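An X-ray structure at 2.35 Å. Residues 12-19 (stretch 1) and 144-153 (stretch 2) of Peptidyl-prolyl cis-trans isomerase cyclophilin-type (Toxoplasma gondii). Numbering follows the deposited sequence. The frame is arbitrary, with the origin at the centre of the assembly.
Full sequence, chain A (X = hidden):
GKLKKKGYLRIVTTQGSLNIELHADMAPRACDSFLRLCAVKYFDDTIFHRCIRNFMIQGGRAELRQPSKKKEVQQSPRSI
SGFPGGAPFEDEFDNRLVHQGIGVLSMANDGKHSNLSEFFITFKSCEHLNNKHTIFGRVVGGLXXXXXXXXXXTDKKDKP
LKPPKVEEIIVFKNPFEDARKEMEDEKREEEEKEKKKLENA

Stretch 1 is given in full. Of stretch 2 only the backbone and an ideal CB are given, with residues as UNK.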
ATOM      1  N   VAL A  12      11.092   4.186  -0.012  1.00 36.57           N
ATOM      2  CA  VAL A  12      11.798   5.451  -0.179  1.00 36.98           C
ATOM      3  C   VAL A  12      11.125   6.238  -1.293  1.00 37.61           C
ATOM      4  O   VAL A  12      11.120   5.799  -2.453  1.00 37.53           O
ATOM      5  CB  VAL A  12      13.308   5.247  -0.545  1.00 37.03           C
ATOM      6  CG1 VAL A  12      14.063   6.583  -0.506  1.00 37.42           C
ATOM      7  CG2 VAL A  12      13.974   4.242   0.366  1.00 36.47           C
ATOM      8  N   THR A  13      10.546   7.390  -0.957  1.00 38.29           N
ATOM      9  CA  THR A  13       9.920   8.220  -1.991  1.00 39.37           C
ATOM     10  C   THR A  13      10.638   9.551  -2.175  1.00 39.88           C
ATOM     11  O   THR A  13      11.519   9.919  -1.391  1.00 40.28           O
ATOM     12  CB  THR A  13       8.392   8.468  -1.764  1.00 39.38           C
ATOM     13  OG1 THR A  13       8.195   9.469  -0.756  1.00 40.13           O
ATOM     14  CG2 THR A  13       7.651   7.174  -1.385  1.00 39.30           C
ATOM     15  N   THR A  14      10.241  10.269  -3.219  1.00 40.28           N
ATOM     16  CA  THR A  14      10.780  11.590  -3.516  1.00 40.41           C
ATOM     17  C   THR A  14      10.360  12.623  -2.469  1.00 40.68           C
ATOM     18  O   THR A  14      10.807  13.769  -2.518  1.00 40.85           O
ATOM     19  CB  THR A  14      10.330  12.062  -4.922  1.00 40.61           C
ATOM     20  OG1 THR A  14       8.897  12.075  -4.995  1.00 40.55           O
ATOM     21  CG2 THR A  14      10.872  11.129  -6.011  1.00 40.75           C
ATOM     22  N   GLN A  15       9.497  12.224  -1.532  1.00 40.78           N
ATOM     23  CA  GLN A  15       8.995  13.137  -0.500  1.00 40.85           C
ATOM     24  C   GLN A  15       8.953  12.479   0.877  1.00 41.00           C
ATOM     25  O   GLN A  15       8.015  12.689   1.652  1.00 41.05           O
ATOM     26  CB  GLN A  15       7.611  13.671  -0.870  1.00 40.93           C
ATOM     27  CG  GLN A  15       7.580  14.537  -2.127  1.00 41.32           C
ATOM     28  CD  GLN A  15       6.194  15.027  -2.469  1.00 40.92           C
ATOM     29  OE1 GLN A  15       5.429  15.413  -1.593  1.00 40.58           O
ATOM     30  NE2 GLN A  15       5.862  15.018  -3.760  1.00 42.74           N
ATOM     31  N   GLY A  16       9.974  11.682   1.179  1.00 40.93           N
ATOM     32  CA  GLY A  16      10.076  11.031   2.475  1.00 40.83           C
ATOM     33  C   GLY A  16      10.085   9.522   2.382  1.00 40.67           C
ATOM     34  O   GLY A  16       9.789   8.948   1.326  1.00 41.14           O
ATOM     35  N   SER A  17      10.437   8.885   3.494  1.00 40.27           N
ATOM     36  CA  SER A  17      10.539   7.429   3.576  1.00 39.70           C
ATOM     37  C   SER A  17       9.645   6.864   4.674  1.00 39.20           C
ATOM     38  O   SER A  17       9.428   7.505   5.709  1.00 38.72           O
ATOM     39  CB  SER A  17      11.991   7.004   3.811  1.00 39.75           C
ATOM     40  OG  SER A  17      12.782   7.259   2.662  1.00 40.65           O
ATOM     41  N   LEU A  18       9.129   5.660   4.437  1.00 38.80           N
ATOM     42  CA  LEU A  18       8.257   4.997   5.400  1.00 38.53           C
ATOM     43  C   LEU A  18       8.803   3.639   5.795  1.00 38.27           C
ATOM     44  O   LEU A  18       9.148   2.831   4.930  1.00 38.03           O
ATOM     45  CB  LEU A  18       6.837   4.837   4.849  1.00 38.46           C
ATOM     46  CG  LEU A  18       6.022   6.085   4.495  1.00 38.82           C
ATOM     47  CD1 LEU A  18       4.738   5.658   3.824  1.00 39.09           C
ATOM     48  CD2 LEU A  18       5.714   6.917   5.715  1.00 37.93           C
ATOM     49  N   ASN A  19       8.873   3.405   7.108  1.00 37.92           N
ATOM     50  CA  ASN A  19       9.251   2.107   7.658  1.00 37.69           C
ATOM     51  C   ASN A  19       8.008   1.282   7.949  1.00 37.26           C
ATOM     52  O   ASN A  19       7.075   1.745   8.621  1.00 37.48           O
ATOM     53  CB  ASN A  19      10.104   2.274   8.920  1.00 37.84           C
ATOM     54  CG  ASN A  19      11.527   2.727   8.615  1.00 38.34           C
ATOM     55  OD1 ASN A  19      12.042   2.540   7.509  1.00 37.88           O
ATOM     56  ND2 ASN A  19      12.173   3.317   9.607  1.00 40.42           N
ATOM     57  N   UNK A 144       5.311  11.070  10.442  1.00 45.93           N
ATOM     58  CA  UNK A 144       5.359  12.507  10.152  1.00 46.36           C
ATOM     59  C   UNK A 144       5.527  12.826   8.667  1.00 46.61           C
ATOM     60  O   UNK A 144       5.128  13.899   8.218  1.00 46.94           O
ATOM     61  CB  UNK A 144       6.505  13.149  10.936  1.00 46.36           C
ATOM     62  N   UNK A 145       6.103  11.892   7.911  1.00 46.94           N
ATOM     63  CA  UNK A 145       6.094  11.960   6.443  1.00 47.11           C
ATOM     64  C   UNK A 145       4.644  11.823   5.951  1.00 47.38           C
ATOM     65  O   UNK A 145       4.190  12.559   5.070  1.00 47.24           O
ATOM     66  CB  UNK A 145       6.981  10.870   5.837  1.00 47.11           C
ATOM     67  N   UNK A 146       3.924  10.888   6.564  1.00 47.72           N
ATOM     68  CA  UNK A 146       2.521  10.633   6.267  1.00 47.76           C
ATOM     69  C   UNK A 146       1.688  11.875   6.543  1.00 47.94           C
ATOM     70  O   UNK A 146       0.850  12.253   5.726  1.00 48.00           O
ATOM     71  CB  UNK A 146       2.002   9.450   7.086  1.00 47.76           C
ATOM     72  N   UNK A 147       1.942  12.517   7.685  1.00 48.18           N
ATOM     73  CA  UNK A 147       1.256  13.753   8.066  1.00 48.15           C
ATOM     74  C   UNK A 147       1.490  14.919   7.089  1.00 47.94           C
ATOM     75  O   UNK A 147       0.622  15.775   6.929  1.00 48.00           O
ATOM     76  CB  UNK A 147       1.709  14.170   9.467  1.00 48.15           C
ATOM     77  N   UNK A 148       2.646  14.936   6.432  1.00 47.85           N
ATOM     78  CA  UNK A 148       2.929  15.921   5.388  1.00 47.74           C
ATOM     79  C   UNK A 148       2.215  15.575   4.084  1.00 47.79           C
ATOM     80  O   UNK A 148       1.758  16.469   3.364  1.00 48.00           O
ATOM     81  CB  UNK A 148       4.437  16.018   5.147  1.00 47.74           C
ATOM     82  N   UNK A 149       2.128  14.281   3.776  1.00 47.24           N
ATOM     83  CA  UNK A 149       1.382  13.827   2.612  1.00 46.93           C
ATOM     84  C   UNK A 149      -0.088  14.193   2.710  1.00 46.95           C
ATOM     85  O   UNK A 149      -0.716  14.492   1.701  1.00 46.70           O
ATOM     86  CB  UNK A 149       1.532  12.314   2.444  1.00 46.93           C
ATOM     87  N   UNK A 150      -0.619  14.166   3.931  1.00 46.91           N
ATOM     88  CA  UNK A 150      -2.017  14.472   4.191  1.00 47.42           C
ATOM     89  C   UNK A 150      -2.369  15.919   3.807  1.00 48.11           C
ATOM     90  O   UNK A 150      -3.531  16.225   3.534  1.00 48.18           O
ATOM     91  CB  UNK A 150      -2.334  14.229   5.668  1.00 47.42           C
ATOM     92  N   UNK A 151      -1.350  16.780   3.775  1.00 48.85           N
ATOM     93  CA  UNK A 151      -1.494  18.216   3.518  1.00 49.65           C
ATOM     94  C   UNK A 151      -1.302  18.570   2.048  1.00 49.77           C
ATOM     95  O   UNK A 151      -1.517  19.719   1.650  1.00 49.95           O
ATOM     96  CB  UNK A 151      -0.492  19.001   4.366  1.00 49.65           C
ATOM     97  N   UNK A 152      -0.897  17.583   1.251  1.00 50.00           N
ATOM     98  CA  UNK A 152      -0.674  17.783  -0.179  1.00 50.30           C
ATOM     99  C   UNK A 152      -1.917  18.296  -0.887  1.00 50.64           C
ATOM    100  O   UNK A 152      -3.028  17.799  -0.666  1.00 50.35           O
ATOM    101  CB  UNK A 152      -0.215  16.476  -0.828  1.00 50.30           C
ATOM    102  N   UNK A 153      -1.712  19.303  -1.732  1.00 51.14           N
ATOM    103  CA  UNK A 153      -2.768  19.824  -2.579  1.00 51.79           C
ATOM    104  C   UNK A 153      -3.041  18.813  -3.687  1.00 51.52           C
ATOM    105  O   UNK A 153      -2.113  18.229  -4.258  1.00 51.63           O
ATOM    106  CB  UNK A 153      -2.391  21.190  -3.156  1.00 51.79           C
TER

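Stretch 1 is a tight hairpin: strand 12-13, a turn at Thr14 and Gln15, and strand 16-19. The backbone of 144-149 is helical and crosses strand 16-19 at 128° between N-to-C directions, with a closest axis approach of 8.3 Å. Gly16 CA and the CA of position 145 are the nearest pair of CA atoms across the stretches, so the tightest packing is expected there.

Position 144 directs its CB away and finds no atom of stretch 1 within 5.5 Å. Almost any helix-compatible residue would suit, polar ones especially. It is Asp144.

Position 145 points toward the hairpin. Its ideal CB lies 4.2 Å from Leu18 CD2, 4.2 Å from Ser17 O and 4.6 Å from Gly16 CA. That leaves room for a compact apolar group, such as alanine, valine or perhaps isoleucine, while a bulky ring would be hard to fit. The residue is Val145, chi1 t. Its CG1 sits 3.9 Å from Gly16 CA and 4.1 Å from Leu18 CD2, and its CG2 3.8 Å from Ser17 O. The fit depends on Gly16: an ideal CB there would come within 2.5 Å of Val145 CG1, a clash. The phi/psi of 119/167 at Gly16 independently calls for glycine.

Position 146 projects sideways, its ideal CB 4.7 Å from Leu18 CD2. A medium or long apolar chain could turn back to the leucine. It is Leu146, whose CD1 meets Leu18 CD1 at 4.0 Å; its chi1, -135°, lies between wells.

Position 147 is out of reach, and a long polar chain is easily accommodated. Arg147 forms a salt bridge within the helix, NH1 to Asp144 OD2 at 3.3 Å.

Position 148 points toward stretch 1, but its ideal CB has nothing within 5.5 Å, so several polar or flexible residues are plausible. In Gln148 the end leads away, and the side chain comes no nearer than 6.0 Å.

Position 149 also starts sideways and beyond 5.5 Å, so only a long side chain could reach the hairpin. What waits there is mixed: the carbonyl of Gln15, Thr13 OG1 and the methyls of Leu18. A methionine or a large aromatic could bridge much of the gap, and one that also carries a donor would answer the carbonyl of Gln15. Trp149 does both. NE1 donates to Gln15 O (3.1 Å, N-H...acceptor angle 153°), and CZ3 packs 3.7 Å from Leu18 CD1. Thr13 OG1 lies at the ring edge, 3.4 Å from CZ2; this hydroxyl donates to Gly16 O at 2.7 Å and accepts from Gln15 N at 3.1 Å, bracing the turn.

Positions 150 and 151 are out of reach, and polar residues suit both. They are Glu150 and Lys151, the middle of a type I turn from Trp149 to 152.

Position 152, closing that turn, points toward stretch 1 across a gap that a longer chain could span to Gln15. Leu152 does so: its CD2 lies 3.6 Å from Gln15 OE1, a simple contact.

Position 153 is extended (phi/psi -73/138) and out of reach, leaving the choice open. It is Glu153.

Stretch 2 (144-153) DVLRQWEKLE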
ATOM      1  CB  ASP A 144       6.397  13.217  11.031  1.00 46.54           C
ATOM      2  CG  ASP A 144       5.931  13.344  12.480  0.50 46.60           C
ATOM      3  OD1 ASP A 144       5.393  14.409  12.848  0.50 45.92           O
ATOM      4  OD2 ASP A 144       6.061  12.361  13.240  0.50 47.20           O
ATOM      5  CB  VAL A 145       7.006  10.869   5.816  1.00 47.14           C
ATOM      6  CG1 VAL A 145       6.706  10.672   4.323  1.00 46.88           C
ATOM      7  CG2 VAL A 145       8.469  11.220   6.024  1.00 46.73           C
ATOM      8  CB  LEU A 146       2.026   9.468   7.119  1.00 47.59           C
ATOM      9  CG  LEU A 146       1.184   8.354   6.503  1.00 47.78           C
ATOM     10  CD1 LEU A 146       1.741   7.861   5.169  1.00 46.90           C
ATOM     11  CD2 LEU A 146       1.077   7.207   7.512  1.00 47.74           C
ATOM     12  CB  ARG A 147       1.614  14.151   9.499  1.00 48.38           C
ATOM     13  CG  ARG A 147       0.966  13.268  10.545  1.00 48.97           C
ATOM     14  CD  ARG A 147       1.305  13.703  11.960  1.00 50.77           C
ATOM     15  NE  ARG A 147       0.799  12.734  12.931  1.00 52.64           N
ATOM     16  CZ  ARG A 147       1.535  11.794  13.522  1.00 53.86           C
ATOM     17  NH1 ARG A 147       2.841  11.690  13.275  1.00 55.00           N
ATOM     18  NH2 ARG A 147       0.965  10.960  14.377  1.00 54.03           N
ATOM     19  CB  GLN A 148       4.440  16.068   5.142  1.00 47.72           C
ATOM     20  CG  GLN A 148       5.190  16.856   6.220  1.00 48.60           C
ATOM     21  CD  GLN A 148       4.487  18.160   6.610  0.50 48.02           C
ATOM     22  OE1 GLN A 148       4.292  19.052   5.780  0.50 47.43           O
ATOM     23  NE2 GLN A 148       4.102  18.264   7.877  0.50 47.23           N
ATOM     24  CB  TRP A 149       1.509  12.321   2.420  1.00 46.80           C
ATOM     25  CG  TRP A 149       2.865  11.861   2.006  1.00 46.59           C
ATOM     26  CD1 TRP A 149       3.964  12.636   1.741  1.00 46.28           C
ATOM     27  CD2 TRP A 149       3.259  10.510   1.768  1.00 46.53           C
ATOM     28  NE1 TRP A 149       5.022  11.844   1.375  1.00 46.68           N
ATOM     29  CE2 TRP A 149       4.616  10.534   1.379  1.00 46.75           C
ATOM     30  CE3 TRP A 149       2.599   9.279   1.849  1.00 46.21           C
ATOM     31  CZ2 TRP A 149       5.324   9.372   1.074  1.00 46.74           C
ATOM     32  CZ3 TRP A 149       3.304   8.126   1.544  1.00 46.56           C
ATOM     33  CH2 TRP A 149       4.652   8.181   1.160  1.00 46.68           C
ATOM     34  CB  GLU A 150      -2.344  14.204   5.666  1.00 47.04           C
ATOM     35  CG  GLU A 150      -3.815  14.338   6.021  1.00 46.64           C
ATOM     36  CD  GLU A 150      -4.148  13.885   7.435  1.00 47.11           C
ATOM     37  OE1 GLU A 150      -5.335  13.592   7.691  1.00 46.31           O
ATOM     38  OE2 GLU A 150      -3.238  13.818   8.294  1.00 46.77           O
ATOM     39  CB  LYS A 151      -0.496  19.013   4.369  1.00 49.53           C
ATOM     40  CG  LYS A 151      -0.953  19.232   5.793  1.00 50.86           C
ATOM     41  CD  LYS A 151       0.219  19.577   6.706  1.00 52.56           C
ATOM     42  CE  LYS A 151      -0.219  19.609   8.170  1.00 52.83           C
ATOM     43  NZ  LYS A 151       0.862  19.127   9.085  1.00 54.20           N
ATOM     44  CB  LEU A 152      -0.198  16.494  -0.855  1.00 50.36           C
ATOM     45  CG  LEU A 152       1.274  16.097  -0.722  1.00 50.17           C
ATOM     46  CD1 LEU A 152       1.426  14.639  -1.082  1.00 50.34           C
ATOM     47  CD2 LEU A 152       2.165  16.961  -1.598  1.00 50.14           C
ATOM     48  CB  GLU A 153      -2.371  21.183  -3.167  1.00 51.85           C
ATOM     49  CG  GLU A 153      -3.507  21.930  -3.871  1.00 52.52           C
ATOM     50  CD  GLU A 153      -3.083  23.298  -4.394  1.00 52.98           C
ATOM     51  OE1 GLU A 153      -3.910  23.960  -5.070  0.80 53.13           O
ATOM     52  OE2 GLU A 153      -1.927  23.709  -4.131  0.80 53.79           O
TER
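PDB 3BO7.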